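Local atomic coordinates of ureidoglycolate hydrolase (Arabidopsis thaliana, PDB entry 4PXE), a protein that hydrolyses (S)-ureidoglycolate to glyoxylate, ammonium and carbon dioxide at a two-manganese site, a late step of purine breakdown in the plant. Residues Leu207-Gly212 with Ile392-Tyr397; Gly212-Asp217 with Lys370-Arg375; Val224-Ala229 with Leu353-Met358. All coordinates share one frame; numbering follows the deposited sequence.

In the fold
The three contacts lie side by side in the metal-binding part of this M20-family chain. Contact 1 carries His-208, a manganese ligand, and runs straight into contact 2 through the shared Gly-212; their centres are about 7 Å apart. Contact 3, about 14 Å from contact 1 centre to centre, meets contact 2 along neighbouring strands, where Thr-226 N lies 2.8 Å from Met-372 O. It joins contact 1 through Met-358 CE, 3.5 Å from Ile-392 CG1. Residues 230-345, the region involved in dimerization, fall between the two segments of contact 3. The side chain of Val-225 comes no nearer than about 12 Å, nearest atoms, to a bound manganese or to the glyoxylate.

Contact 1 of 3, residues Leu207-Gly212 with Ile392-Tyr397; sequences LHIEQG and IFIPCY. With MN (manganese (II) ion), chain C.
Glu-210 CA lies over one face of the Phe-393 ring, 3.9 Å from the ring centroid and 14° off the normal, a CH-pi contact shifted toward the rim. With CG anti to the backbone N (chi1 -180°), the Glu-210 side chain crosses that of Phe-393 at about a right angle, CG resting 3.8 Å from Phe-393 CD2. The carboxylate plane ends only 19° from the ring plane; its oxygens accept the N-H groups of Ile-214 and Leu-215, and a water links OE1 to Cys-396 N. Strands 207-209 and 392-394 are parallel neighbours in the catalytic-domain sheet of the M20 fold, bonded from His-208 N to Ile-392 O, from Ile-394 N to His-208 O and from Glu-210 N to Ile-394 O. The His-208 ring leads away from this pairing. ND1 donates in the ring plane to a lone pair of Ile-209 O, 2.8 Å away, which fixes the ring's rotation and presents NE2 to manganese at 2.3 Å; His-92 and Asp-103 bind the same ion. On the opposite sheet face, Leu-207 CD1 meets Ile-392 CG2 at 3.9 Å and Ile-394 CG2 at 3.8 Å, while helix 410-429 packs against both isoleucines.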
loop_
_atom_site.group_PDB
_atom_site.type_symbol
_atom_site.label_atom_id
_atom_site.label_comp_id
_atom_site.label_asym_id
_atom_site.label_seq_id
_atom_site.Cartn_x
_atom_site.Cartn_y
_atom_site.Cartn_z
ATOM N N LEU A 207 -31.944 10.390 7.609
ATOM C CA LEU A 207 -31.895 11.235 6.414
ATOM C C LEU A 207 -30.530 11.020 5.752
ATOM O O LEU A 207 -29.513 11.044 6.445
ATOM C CB LEU A 207 -32.061 12.695 6.836
ATOM C CG LEU A 207 -31.787 13.767 5.772
ATOM C CD1 LEU A 207 -32.755 13.667 4.592
ATOM C CD2 LEU A 207 -31.831 15.145 6.404
ATOM N N HIS A 208 -30.492 10.800 4.439
ATOM C CA HIS A 208 -29.224 10.477 3.772
ATOM C C HIS A 208 -29.288 10.850 2.296
ATOM O O HIS A 208 -30.350 10.762 1.666
ATOM C CB HIS A 208 -28.899 8.970 3.929
ATOM C CG HIS A 208 -27.434 8.640 3.813
ATOM N ND1 HIS A 208 -26.747 8.669 2.617
ATOM C CD2 HIS A 208 -26.527 8.280 4.755
ATOM C CE1 HIS A 208 -25.482 8.345 2.824
ATOM N NE2 HIS A 208 -25.323 8.105 4.113
ATOM N N ILE A 209 -28.160 11.273 1.729
ATOM C CA ILE A 209 -28.120 11.435 0.276
ATOM C C ILE A 209 -28.378 10.090 -0.404
ATOM O O ILE A 209 -28.002 9.031 0.114
ATOM C CB ILE A 209 -26.804 12.064 -0.213
ATOM C CG1 ILE A 209 -25.599 11.170 0.127
ATOM C CG2 ILE A 209 -26.631 13.451 0.388
ATOM C CD1 ILE A 209 -24.295 11.577 -0.603
ATOM N N GLU A 210 -29.019 10.126 -1.566
ATOM C CA GLU A 210 -29.378 8.887 -2.245
ATOM C C GLU A 210 -28.177 7.995 -2.579
ATOM O O GLU A 210 -28.285 6.767 -2.518
ATOM C CB GLU A 210 -30.124 9.195 -3.549
ATOM C CG GLU A 210 -30.532 7.934 -4.310
ATOM C CD GLU A 210 -30.993 8.202 -5.723
ATOM O OE1 GLU A 210 -31.527 9.303 -5.968
ATOM O OE2 GLU A 210 -30.831 7.307 -6.588
ATOM N N GLN A 211 -27.048 8.607 -2.950
ATOM C CA GLN A 211 -25.889 7.868 -3.471
ATOM C C GLN A 211 -26.255 7.105 -4.742
ATOM O O GLN A 211 -25.703 6.036 -5.035
ATOM C CB GLN A 211 -25.275 6.956 -2.399
ATOM C CG GLN A 211 -24.948 7.727 -1.138
ATOM C CD GLN A 211 -24.340 6.875 -0.050
ATOM O OE1 GLN A 211 -25.027 6.065 0.576
ATOM N NE2 GLN A 211 -23.060 7.089 0.228
ATOM N N GLY A 212 -27.180 7.681 -5.505
ATOM C CA GLY A 212 -27.555 7.183 -6.820
ATOM C C GLY A 212 -28.190 8.342 -7.569
ATOM O O GLY A 212 -28.422 9.403 -6.985
ATOM N N ILE A 392 -35.094 8.598 4.708
ATOM C CA ILE A 392 -35.441 9.626 3.738
ATOM C C ILE A 392 -34.202 9.874 2.872
ATOM O O ILE A 392 -33.162 10.272 3.398
ATOM C CB ILE A 392 -35.763 10.935 4.467
ATOM C CG1 ILE A 392 -36.937 10.752 5.440
ATOM C CG2 ILE A 392 -36.096 12.053 3.475
ATOM C CD1 ILE A 392 -37.028 11.854 6.449
ATOM N N PHE A 393 -34.312 9.636 1.568
ATOM C CA PHE A 393 -33.259 9.995 0.609
ATOM C C PHE A 393 -33.518 11.376 0.004
ATOM O O PHE A 393 -34.668 11.733 -0.299
ATOM C CB PHE A 393 -33.213 8.999 -0.552
ATOM C CG PHE A 393 -32.395 7.752 -0.300
ATOM C CD1 PHE A 393 -31.557 7.611 0.812
ATOM C CD2 PHE A 393 -32.459 6.726 -1.226
ATOM C CE1 PHE A 393 -30.801 6.429 0.970
ATOM C CE2 PHE A 393 -31.710 5.569 -1.070
ATOM C CZ PHE A 393 -30.891 5.428 0.029
ATOM N N ILE A 394 -32.441 12.131 -0.184
ATOM C CA ILE A 394 -32.485 13.347 -0.991
ATOM C C ILE A 394 -31.609 13.151 -2.236
ATOM O O ILE A 394 -30.729 12.288 -2.267
ATOM C CB ILE A 394 -32.022 14.589 -0.203
ATOM C CG1 ILE A 394 -30.578 14.419 0.277
ATOM C CG2 ILE A 394 -32.968 14.882 0.954
ATOM C CD1 ILE A 394 -30.044 15.677 0.969
ATOM N N PRO A 395 -31.854 13.937 -3.292
ATOM C CA PRO A 395 -31.055 13.771 -4.508
ATOM C C PRO A 395 -29.595 14.122 -4.300
ATOM O O PRO A 395 -29.252 14.870 -3.382
ATOM C CB PRO A 395 -31.676 14.782 -5.478
ATOM C CG PRO A 395 -33.054 15.045 -4.930
ATOM C CD PRO A 395 -32.910 14.958 -3.449
ATOM N N CYS A 396 -28.743 13.554 -5.141
ATOM C CA CYS A 396 -27.368 14.011 -5.191
ATOM C C CYS A 396 -26.899 14.002 -6.632
ATOM O O CYS A 396 -27.391 13.229 -7.458
ATOM C CB CYS A 396 -26.449 13.205 -4.255
ATOM S SG CYS A 396 -26.290 11.454 -4.648
ATOM N N TYR A 397 -25.956 14.892 -6.909
ATOM C CA TYR A 397 -25.495 15.175 -8.251
ATOM C C TYR A 397 -24.915 13.931 -8.906
ATOM O O TYR A 397 -23.917 13.374 -8.431
ATOM C CB TYR A 397 -24.443 16.279 -8.182
ATOM C CG TYR A 397 -23.943 16.727 -9.531
ATOM C CD1 TYR A 397 -24.832 17.111 -10.528
ATOM C CD2 TYR A 397 -22.587 16.795 -9.801
ATOM C CE1 TYR A 397 -24.375 17.522 -11.774
ATOM C CE2 TYR A 397 -22.126 17.213 -11.044
ATOM C CZ TYR A 397 -23.030 17.587 -12.014
ATOM O OH TYR A 397 -22.583 17.991 -13.254
HETATM MN MN MN C . -23.416 6.955 4.784
HETATM O O HOH W 1 -30.320 11.571 -7.057
HETATM O O HOH W 2 -24.094 5.294 3.075
HETATM O O HOH W 3 -24.758 5.623 5.964
HETATM O O HOH W 4 -21.665 5.605 4.585
#

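Contact 2 of 3, residues Gly212-Asp217 with Lys370-Arg375; sequences GPILED and KMMISR
Met-372 reaches from strand 370-374 to the first turn of helix 214-218 and touches both Ile-214 and Leu-215. CB leaves the strand toward the helix, and CG sits between the backbone N and the carbonyl carbon (chi1 60°). The chain then runs extended to SD, which lies against the side of Leu-215, 3.9 Å from Leu-215 CD2 and 4.0 Å from Leu-215 CG, the two side chains crossing at a slant. At SD the chain bends (chi3 -60°), turning the CE methyl onto Ile-214, 3.9 Å from Ile-214 CB and 4.2 Å from Ile-214 CG2. Two residues back on the same strand face, Lys-370 lays its chain at about a right angle to Ile-214, with CD 4.0 Å from Ile-214 CG2. Its NZ stays against the same methyl, 3.9 Å from Ile-214 CG2, and forms a salt bridge with Glu-218, later in the same helix, while Lys-370 CG passes 4.3 Å from Leu-215 CD2. The turn itself is closed by Asp-217 N donating to Pro-213 O at 2.8 Å. Phe-393 of strand 389-394, beyond strand 222-239, packs against both Met-372 and Leu-215, and Met-372 also touches the substrate-binding Glu-210. An alanine in place of Met-372 would probably leave a gap between helix and strand, with Ile-214 and Leu-215 losing the sulfur and methyl they lean on. Between these segments the chemistry is apolar, methyl and thioether against the branched carbons of Ile-214 and Leu-215, which implies that helix and strand are matched here by side-chain shape, with the lysine ammonium held by charge at the margin.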
loop_
_atom_site.group_PDB
_atom_site.type_symbol
_atom_site.label_atom_id
_atom_site.label_comp_id
_atom_site.label_asym_id
_atom_site.label_seq_id
_atom_site.Cartn_x
_atom_site.Cartn_y
_atom_site.Cartn_z
ATOM N N GLY A 212 -27.180 7.681 -5.505
ATOM C CA GLY A 212 -27.555 7.183 -6.820
ATOM C C GLY A 212 -28.190 8.342 -7.569
ATOM O O GLY A 212 -28.422 9.403 -6.985
ATOM N N PRO A 213 -28.469 8.152 -8.860
ATOM C CA PRO A 213 -28.924 9.247 -9.717
ATOM C C PRO A 213 -30.439 9.269 -9.923
ATOM O O PRO A 213 -30.902 10.114 -10.678
ATOM C CB PRO A 213 -28.250 8.915 -11.046
ATOM C CG PRO A 213 -28.316 7.411 -11.080
ATOM C CD PRO A 213 -28.083 6.963 -9.644
ATOM N N ILE A 214 -31.182 8.377 -9.278
ATOM C CA ILE A 214 -32.595 8.190 -9.605
ATOM C C ILE A 214 -33.465 9.415 -9.326
ATOM O O ILE A 214 -34.211 9.858 -10.206
ATOM C CB ILE A 214 -33.182 6.944 -8.910
ATOM C CG1 ILE A 214 -32.446 5.680 -9.364
ATOM C CG2 ILE A 214 -34.688 6.848 -9.178
ATOM C CD1 ILE A 214 -32.641 5.342 -10.817
ATOM N N LEU A 215 -33.364 9.983 -8.129
ATOM C CA LEU A 215 -34.195 11.137 -7.800
ATOM C C LEU A 215 -33.851 12.303 -8.712
ATOM O O LEU A 215 -34.743 12.985 -9.223
ATOM C CB LEU A 215 -34.033 11.537 -6.331
ATOM C CG LEU A 215 -34.523 10.528 -5.295
ATOM C CD1 LEU A 215 -34.082 10.965 -3.913
ATOM C CD2 LEU A 215 -36.049 10.365 -5.345
ATOM N N GLU A 216 -32.562 12.528 -8.936
ATOM C CA GLU A 216 -32.160 13.600 -9.828
ATOM C C GLU A 216 -32.687 13.374 -11.249
ATOM O O GLU A 216 -33.261 14.284 -11.858
ATOM C CB GLU A 216 -30.637 13.734 -9.831
ATOM C CG GLU A 216 -30.145 14.860 -10.714
ATOM C CD GLU A 216 -28.661 15.053 -10.625
ATOM O OE1 GLU A 216 -27.922 14.230 -11.193
ATOM O OE2 GLU A 216 -28.256 16.044 -9.980
ATOM N N ASP A 217 -32.513 12.161 -11.779
ATOM C CA ASP A 217 -32.909 11.878 -13.159
ATOM C C ASP A 217 -34.416 12.019 -13.348
ATOM O O ASP A 217 -34.871 12.452 -14.406
ATOM C CB ASP A 217 -32.502 10.461 -13.581
ATOM C CG ASP A 217 -31.005 10.290 -13.728
ATOM O OD1 ASP A 217 -30.280 11.298 -13.851
ATOM O OD2 ASP A 217 -30.567 9.117 -13.746
ATOM N N LYS A 370 -40.827 9.126 -4.387
ATOM C CA LYS A 370 -41.082 7.772 -4.846
ATOM C C LYS A 370 -40.524 6.786 -3.839
ATOM O O LYS A 370 -39.687 7.141 -3.013
ATOM C CB LYS A 370 -40.456 7.522 -6.217
ATOM C CG LYS A 370 -38.950 7.300 -6.165
ATOM C CD LYS A 370 -38.359 6.990 -7.539
ATOM C CE LYS A 370 -38.865 5.666 -8.083
ATOM N NZ LYS A 370 -38.262 5.336 -9.400
ATOM N N MET A 371 -41.009 5.551 -3.910
ATOM C CA MET A 371 -40.492 4.457 -3.107
ATOM C C MET A 371 -39.252 3.909 -3.781
ATOM O O MET A 371 -39.231 3.726 -4.997
ATOM C CB MET A 371 -41.534 3.341 -3.029
ATOM C CG MET A 371 -42.870 3.773 -2.455
ATOM S SD MET A 371 -42.705 4.212 -0.731
ATOM C CE MET A 371 -44.398 4.666 -0.335
ATOM N N MET A 372 -38.224 3.613 -2.997
ATOM C CA MET A 372 -37.013 3.049 -3.591
ATOM C C MET A 372 -36.202 2.293 -2.559
ATOM O O MET A 372 -36.473 2.380 -1.363
ATOM C CB MET A 372 -36.181 4.146 -4.271
ATOM C CG MET A 372 -35.729 5.259 -3.341
ATOM S SD MET A 372 -35.163 6.770 -4.173
ATOM C CE MET A 372 -33.810 6.133 -5.147
ATOM N N ILE A 373 -35.212 1.538 -3.025
ATOM C CA ILE A 373 -34.361 0.787 -2.112
ATOM C C ILE A 373 -33.010 1.473 -1.958
ATOM O O ILE A 373 -32.619 2.291 -2.791
ATOM C CB ILE A 373 -34.151 -0.673 -2.574
ATOM C CG1 ILE A 373 -33.204 -0.736 -3.781
ATOM C CG2 ILE A 373 -35.500 -1.337 -2.854
ATOM C CD1 ILE A 373 -32.365 -2.003 -3.848
ATOM N N SER A 374 -32.321 1.158 -0.869
ATOM C CA SER A 374 -30.946 1.611 -0.702
ATOM C C SER A 374 -29.989 0.515 -1.152
ATOM O O SER A 374 -30.123 -0.645 -0.752
ATOM C CB SER A 374 -30.671 1.972 0.753
ATOM O OG SER A 374 -29.337 2.431 0.912
ATOM N N ARG A 375 -29.025 0.894 -1.984
ATOM C CA ARG A 375 -27.965 -0.020 -2.419
ATOM C C ARG A 375 -26.814 0.004 -1.413
ATOM O O ARG A 375 -26.237 -1.038 -1.063
ATOM C CB ARG A 375 -27.485 0.354 -3.820
ATOM C CG ARG A 375 -28.589 0.307 -4.876
ATOM C CD ARG A 375 -28.010 0.420 -6.272
ATOM N NE ARG A 375 -29.053 0.494 -7.294
ATOM C CZ ARG A 375 -29.739 -0.553 -7.747
ATOM N NH1 ARG A 375 -29.509 -1.769 -7.265
ATOM N NH2 ARG A 375 -30.660 -0.384 -8.689
#

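Contact 3 of 3, residues Val224-Ala229 with Leu353-Met358; sequences VVTAIA and LVIKKM
Val-224 turns its side chain toward helix 353-358 and meets both Ile-355 and Met-358. Its CG1, anti to the backbone N (chi1 177°), lies 3.5 Å from Met-358 CE, close for two carbons, and 3.8 Å from Ile-355 CG2. Met-358 slides past Val-224 in the opposite direction and folds back at its tip, which also brings CE within 3.8 Å of Val-224 CA. Further along the strand, Ile-355 crosses Thr-226 at a slant, its CD1 4.2 Å from Thr-226 CG2, and Ile-355 CG1 lies 4.1 Å from Val-225 O. That carbonyl is held by the hydroxyl of Ser-350, just ahead of the helix. In the next shell Met-371, from strand 369-374, packs on Val-224, Thr-226 and Ile-355 together, while Thr-423 of helix 410-429 touches Met-358. Asp-351 accepts the N-H of Val-354 at the helix start. The segment axes approach to 8.8 Å and run nearly antiparallel, at 165°. Helix 352-364 thus covers one face of the sheet and leads through a short loop into strand 369-374, which lies parallel to strand 222-239: helix-on-sheet packing typical of the alpha/beta catalytic domain of M20 enzymes.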
loop_
_atom_site.group_PDB
_atom_site.type_symbol
_atom_site.label_atom_id
_atom_site.label_comp_id
_atom_site.label_asym_id
_atom_site.label_seq_id
_atom_site.Cartn_x
_atom_site.Cartn_y
_atom_site.Cartn_z
ATOM N N VAL A 224 -38.481 7.656 -0.497
ATOM C CA VAL A 224 -38.921 6.967 0.702
ATOM C C VAL A 224 -38.378 5.551 0.628
ATOM O O VAL A 224 -38.775 4.764 -0.232
ATOM C CB VAL A 224 -40.452 6.983 0.820
ATOM C CG1 VAL A 224 -40.900 6.200 2.040
ATOM C CG2 VAL A 224 -40.961 8.425 0.870
ATOM N N VAL A 225 -37.417 5.246 1.494
ATOM C CA VAL A 225 -36.660 4.003 1.359
ATOM C C VAL A 225 -37.429 2.822 1.946
ATOM O O VAL A 225 -37.862 2.868 3.096
ATOM C CB VAL A 225 -35.288 4.129 2.040
ATOM C CG1 VAL A 225 -34.536 2.791 2.021
ATOM C CG2 VAL A 225 -34.478 5.222 1.364
ATOM N N THR A 226 -37.575 1.760 1.162
ATOM C CA THR A 226 -38.384 0.622 1.596
ATOM C C THR A 226 -37.568 -0.591 2.052
ATOM O O THR A 226 -38.080 -1.473 2.737
ATOM C CB THR A 226 -39.330 0.168 0.476
ATOM O OG1 THR A 226 -38.561 -0.323 -0.624
ATOM C CG2 THR A 226 -40.212 1.330 -0.000
ATOM N N ALA A 227 -36.299 -0.641 1.665
ATOM C CA ALA A 227 -35.446 -1.765 2.012
ATOM C C ALA A 227 -33.999 -1.359 1.796
ATOM O O ALA A 227 -33.718 -0.408 1.070
ATOM C CB ALA A 227 -35.784 -2.980 1.144
ATOM N N ILE A 228 -33.097 -2.090 2.436
ATOM C CA ILE A 228 -31.661 -1.874 2.300
ATOM C C ILE A 228 -31.036 -3.187 1.831
ATOM O O ILE A 228 -31.301 -4.235 2.417
ATOM C CB ILE A 228 -31.040 -1.468 3.651
ATOM C CG1 ILE A 228 -31.640 -0.147 4.150
ATOM C CG2 ILE A 228 -29.503 -1.383 3.531
ATOM C CD1 ILE A 228 -31.213 0.227 5.557
ATOM N N ALA A 229 -30.208 -3.129 0.786
ATOM C CA ALA A 229 -29.571 -4.320 0.221
ATOM C C ALA A 229 -28.654 -5.033 1.217
ATOM O O ALA A 229 -28.192 -4.440 2.197
ATOM C CB ALA A 229 -28.817 -3.957 -1.054
ATOM N N LEU A 353 -45.468 1.514 8.684
ATOM C CA LEU A 353 -46.092 2.726 9.222
ATOM C C LEU A 353 -45.116 3.898 9.191
ATOM O O LEU A 353 -45.530 5.045 9.092
ATOM C CB LEU A 353 -46.634 2.501 10.632
ATOM C CG LEU A 353 -47.716 1.415 10.710
ATOM C CD1 LEU A 353 -48.303 1.357 12.110
ATOM C CD2 LEU A 353 -48.807 1.619 9.656
ATOM N N VAL A 354 -43.820 3.611 9.264
ATOM C CA VAL A 354 -42.827 4.677 9.142
ATOM C C VAL A 354 -42.813 5.213 7.718
ATOM O O VAL A 354 -42.816 6.435 7.510
ATOM C CB VAL A 354 -41.423 4.211 9.579
ATOM C CG1 VAL A 354 -40.368 5.253 9.188
ATOM C CG2 VAL A 354 -41.415 3.937 11.086
ATOM N N ILE A 355 -42.828 4.304 6.747
ATOM C CA ILE A 355 -42.956 4.649 5.336
ATOM C C ILE A 355 -44.180 5.516 5.097
ATOM O O ILE A 355 -44.117 6.533 4.414
ATOM C CB ILE A 355 -43.088 3.373 4.477
ATOM C CG1 ILE A 355 -41.741 2.642 4.425
ATOM C CG2 ILE A 355 -43.609 3.713 3.082
ATOM C CD1 ILE A 355 -41.826 1.250 3.828
ATOM N N LYS A 356 -45.297 5.103 5.683
ATOM C CA LYS A 356 -46.552 5.816 5.545
ATOM C C LYS A 356 -46.416 7.261 6.015
ATOM O O LYS A 356 -46.823 8.183 5.304
ATOM C CB LYS A 356 -47.632 5.096 6.353
ATOM C CG LYS A 356 -49.000 5.753 6.315
ATOM C CD LYS A 356 -49.964 4.959 7.195
ATOM C CE LYS A 356 -51.386 5.491 7.127
ATOM N NZ LYS A 356 -51.538 6.786 7.829
ATOM N N LYS A 357 -45.842 7.457 7.199
ATOM C CA LYS A 357 -45.702 8.796 7.778
ATOM C C LYS A 357 -44.773 9.665 6.931
ATOM O O LYS A 357 -45.035 10.851 6.721
ATOM C CB LYS A 357 -45.151 8.733 9.204
ATOM C CG LYS A 357 -46.119 8.271 10.273
ATOM C CD LYS A 357 -47.133 9.339 10.637
ATOM C CE LYS A 357 -47.900 8.922 11.876
ATOM N NZ LYS A 357 -49.244 9.543 11.907
ATOM N N MET A 358 -43.681 9.074 6.455
ATOM C CA MET A 358 -42.738 9.802 5.610
ATOM C C MET A 358 -43.377 10.268 4.299
ATOM O O MET A 358 -43.188 11.414 3.872
ATOM C CB MET A 358 -41.505 8.939 5.315
ATOM C CG MET A 358 -40.568 8.704 6.495
ATOM S SD MET A 358 -39.137 7.755 5.947
ATOM C CE MET A 358 -39.186 8.296 4.303
#